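Local coordinates for protein aminotransferase, class I (Staphylococcus aureus, PDB 2O1B) that probably catalyses pyridoxal-phosphate-dependent transamination, passing amino groups between aspartate or a related amino acid and a 2-oxo acid, at residues V125-I130 and K183-L187. Residues are numbered along the deposited sequence; the frame is centred on the assembly and turned at random.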
ATOM      1  N   VAL A 125       6.268   2.780   9.862  1.00 22.99           N
ATOM      2  CA  VAL A 125       7.500   3.157  10.567  1.00 22.63           C
ATOM      3  C   VAL A 125       7.842   2.251  11.750  1.00 22.57           C
ATOM      4  O   VAL A 125       8.981   1.810  11.852  1.00 23.17           O
ATOM      5  CB  VAL A 125       7.544   4.664  11.029  1.00 22.45           C
ATOM      6  CG1 VAL A 125       8.798   4.923  11.849  1.00 23.14           C
ATOM      7  CG2 VAL A 125       7.524   5.626   9.836  1.00 22.11           C
ATOM      8  N   PRO A 126       6.884   1.984  12.663  1.00 22.58           N
ATOM      9  CA  PRO A 126       7.314   1.145  13.797  1.00 22.39           C
ATOM     10  C   PRO A 126       7.787  -0.245  13.387  1.00 22.75           C
ATOM     11  O   PRO A 126       8.761  -0.756  13.953  1.00 23.28           O
ATOM     12  CB  PRO A 126       6.055   1.062  14.655  1.00 22.08           C
ATOM     13  CG  PRO A 126       5.268   2.317  14.277  1.00 22.77           C
ATOM     14  CD  PRO A 126       5.479   2.409  12.817  1.00 22.12           C
ATOM     15  N   THR A 127       7.102  -0.862  12.427  1.00 23.18           N
ATOM     16  CA  THR A 127       7.488  -2.189  11.936  1.00 23.70           C
ATOM     17  C   THR A 127       8.936  -2.167  11.443  1.00 24.26           C
ATOM     18  O   THR A 127       9.697  -3.125  11.671  1.00 23.82           O
ATOM     19  CB  THR A 127       6.522  -2.692  10.817  1.00 23.78           C
ATOM     20  OG1 THR A 127       5.303  -3.144  11.417  1.00 24.20           O
ATOM     21  CG2 THR A 127       7.119  -3.846  10.023  1.00 22.87           C
ATOM     22  N   CYS A 128       9.296  -1.052  10.799  1.00 24.37           N
ATOM     23  CA  CYS A 128      10.629  -0.837  10.241  1.00 25.44           C
ATOM     24  C   CYS A 128      11.717  -0.495  11.243  1.00 26.05           C
ATOM     25  O   CYS A 128      12.884  -0.787  10.992  1.00 26.09           O
ATOM     26  CB  CYS A 128      10.584   0.265   9.198  1.00 25.70           C
ATOM     27  SG  CYS A 128       9.517  -0.143   7.845  1.00 26.93           S
ATOM     28  N   VAL A 129      11.346   0.116  12.368  1.00 25.96           N
ATOM     29  CA  VAL A 129      12.315   0.806  13.214  1.00 26.37           C
ATOM     30  C   VAL A 129      12.428   0.255  14.636  1.00 26.04           C
ATOM     31  O   VAL A 129      13.518   0.251  15.211  1.00 26.50           O
ATOM     32  CB  VAL A 129      12.025   2.341  13.225  1.00 26.61           C
ATOM     33  CG1 VAL A 129      12.480   2.982  14.509  1.00 28.17           C
ATOM     34  CG2 VAL A 129      12.681   3.003  12.039  1.00 27.75           C
ATOM     35  N   ILE A 130      11.320  -0.238  15.190  1.00 25.81           N
ATOM     36  CA  ILE A 130      11.306  -0.687  16.588  1.00 25.36           C
ATOM     37  C   ILE A 130      11.227  -2.202  16.727  1.00 25.41           C
ATOM     38  O   ILE A 130      10.919  -2.908  15.768  1.00 25.31           O
ATOM     39  CB  ILE A 130      10.167   0.009  17.408  1.00 25.87           C
ATOM     40  CG1 ILE A 130       8.799  -0.613  17.106  1.00 25.68           C
ATOM     41  CG2 ILE A 130      10.155   1.536  17.155  1.00 24.45           C
ATOM     42  CD1 ILE A 130       7.745  -0.344  18.173  1.00 25.14           C
ATOM     43  N   LYS A 183      11.742   4.373  21.967  1.00 25.17           N
ATOM     44  CA  LYS A 183      12.547   4.199  20.776  1.00 24.26           C
ATOM     45  C   LYS A 183      12.016   5.014  19.602  1.00 23.51           C
ATOM     46  O   LYS A 183      12.736   5.254  18.639  1.00 22.88           O
ATOM     47  CB  LYS A 183      12.649   2.714  20.442  1.00 24.59           C
ATOM     48  CG  LYS A 183      13.103   1.875  21.654  1.00 25.10           C
ATOM     49  CD  LYS A 183      14.515   2.228  22.101  1.00 25.80           C
ATOM     50  CE  LYS A 183      14.964   1.401  23.310  1.00 27.78           C
ATOM     51  NZ  LYS A 183      15.340   0.010  22.940  1.00 30.54           N
ATOM     52  N   LEU A 184      10.761   5.448  19.699  1.00 22.66           N
ATOM     53  CA  LEU A 184      10.138   6.242  18.655  1.00 22.57           C
ATOM     54  C   LEU A 184       9.141   7.243  19.236  1.00 22.61           C
ATOM     55  O   LEU A 184       8.442   6.949  20.219  1.00 22.24           O
ATOM     56  CB  LEU A 184       9.447   5.329  17.632  1.00 22.13           C
ATOM     57  CG  LEU A 184       8.895   5.933  16.337  1.00 22.72           C
ATOM     58  CD1 LEU A 184      10.005   6.478  15.434  1.00 22.04           C
ATOM     59  CD2 LEU A 184       8.103   4.881  15.605  1.00 22.25           C
ATOM     60  N   ILE A 185       9.097   8.421  18.616  1.00 22.28           N
ATOM     61  CA  ILE A 185       8.186   9.499  18.983  1.00 22.63           C
ATOM     62  C   ILE A 185       7.536  10.098  17.740  1.00 22.51           C
ATOM     63  O   ILE A 185       8.223  10.502  16.806  1.00 22.50           O
ATOM     64  CB  ILE A 185       8.925  10.626  19.737  1.00 22.75           C
ATOM     65  CG1 ILE A 185       9.598  10.068  20.995  1.00 22.56           C
ATOM     66  CG2 ILE A 185       7.963  11.764  20.102  1.00 23.52           C
ATOM     67  CD1 ILE A 185      10.365  11.095  21.773  1.00 23.89           C
ATOM     68  N   TYR A 186       6.210  10.156  17.731  1.00 22.55           N
ATOM     69  CA  TYR A 186       5.515  10.896  16.682  1.00 22.70           C
ATOM     70  C   TYR A 186       5.277  12.324  17.119  1.00 22.36           C
ATOM     71  O   TYR A 186       4.895  12.581  18.271  1.00 22.50           O
ATOM     72  CB  TYR A 186       4.181  10.248  16.333  1.00 22.23           C
ATOM     73  CG  TYR A 186       4.311   9.010  15.507  1.00 23.79           C
ATOM     74  CD1 TYR A 186       4.788   7.831  16.059  1.00 22.94           C
ATOM     75  CD2 TYR A 186       3.950   9.009  14.161  1.00 22.84           C
ATOM     76  CE1 TYR A 186       4.907   6.679  15.296  1.00 24.46           C
ATOM     77  CE2 TYR A 186       4.056   7.855  13.396  1.00 22.99           C
ATOM     78  CZ  TYR A 186       4.537   6.698  13.968  1.00 23.72           C
ATOM     79  OH  TYR A 186       4.642   5.545  13.209  1.00 23.38           O
ATOM     80  N   LEU A 187       5.508  13.247  16.193  1.00 22.02           N
ATOM     81  CA  LEU A 187       5.174  14.640  16.404  1.00 21.83           C
ATOM     82  C   LEU A 187       4.383  15.081  15.189  1.00 21.76           C
ATOM     83  O   LEU A 187       4.566  14.535  14.108  1.00 21.31           O
ATOM     84  CB  LEU A 187       6.439  15.492  16.583  1.00 22.11           C
ATOM     85  CG  LEU A 187       7.245  15.237  17.876  1.00 22.94           C
ATOM     86  CD1 LEU A 187       8.503  16.071  17.928  1.00 22.46           C
ATOM     87  CD2 LEU A 187       6.390  15.472  19.136  1.00 23.91           C
TER
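L184 packs against the last turn of the helix, and V125 CG1 meets both of its methyls, CD2 more closely at 3.8 Å. P126 CG lies 4.0 Å from L184 CD2, while V129 CG1 touches CD1 only loosely. The leucine stem swings CG opposite its own backbone N (chi1 -171°), which carries the branched end toward the helix. Toward the helix end, I130 CG2 lies 3.9 Å from L184 CB, the two side chains crossing at about a right angle where the chain leaves the helix. Branched aliphatic residues suit this buried surface because their methyls interlock without needing polar partners.

Two residues on, Y186 reaches the same helix with its hydroxyl. P126 CG sits at the ring edge, near its plane; P126 CD approaches Y186 OH at 3.3 Å, and V125 CB lies 3.7 Å from that oxygen. The phenol suits a place where ring carbons pack among apolar groups yet the tip needs a polar partner: OH hydrogen-bonds L122 O, and Y146 stacks on the ring. Proline has no N-H to give to the preceding turn, which accounts in part for the kink, T127 N also lacking that bond, but P126 O accepts from both I130 N (2.9 Å) and V129 N.

Segments 125-129 and 183-187 run nearly antiparallel (159°), as helix 118-129 packs along one face of the central mixed sheet of the large, PLP-binding domain in the class I aminotransferase fold.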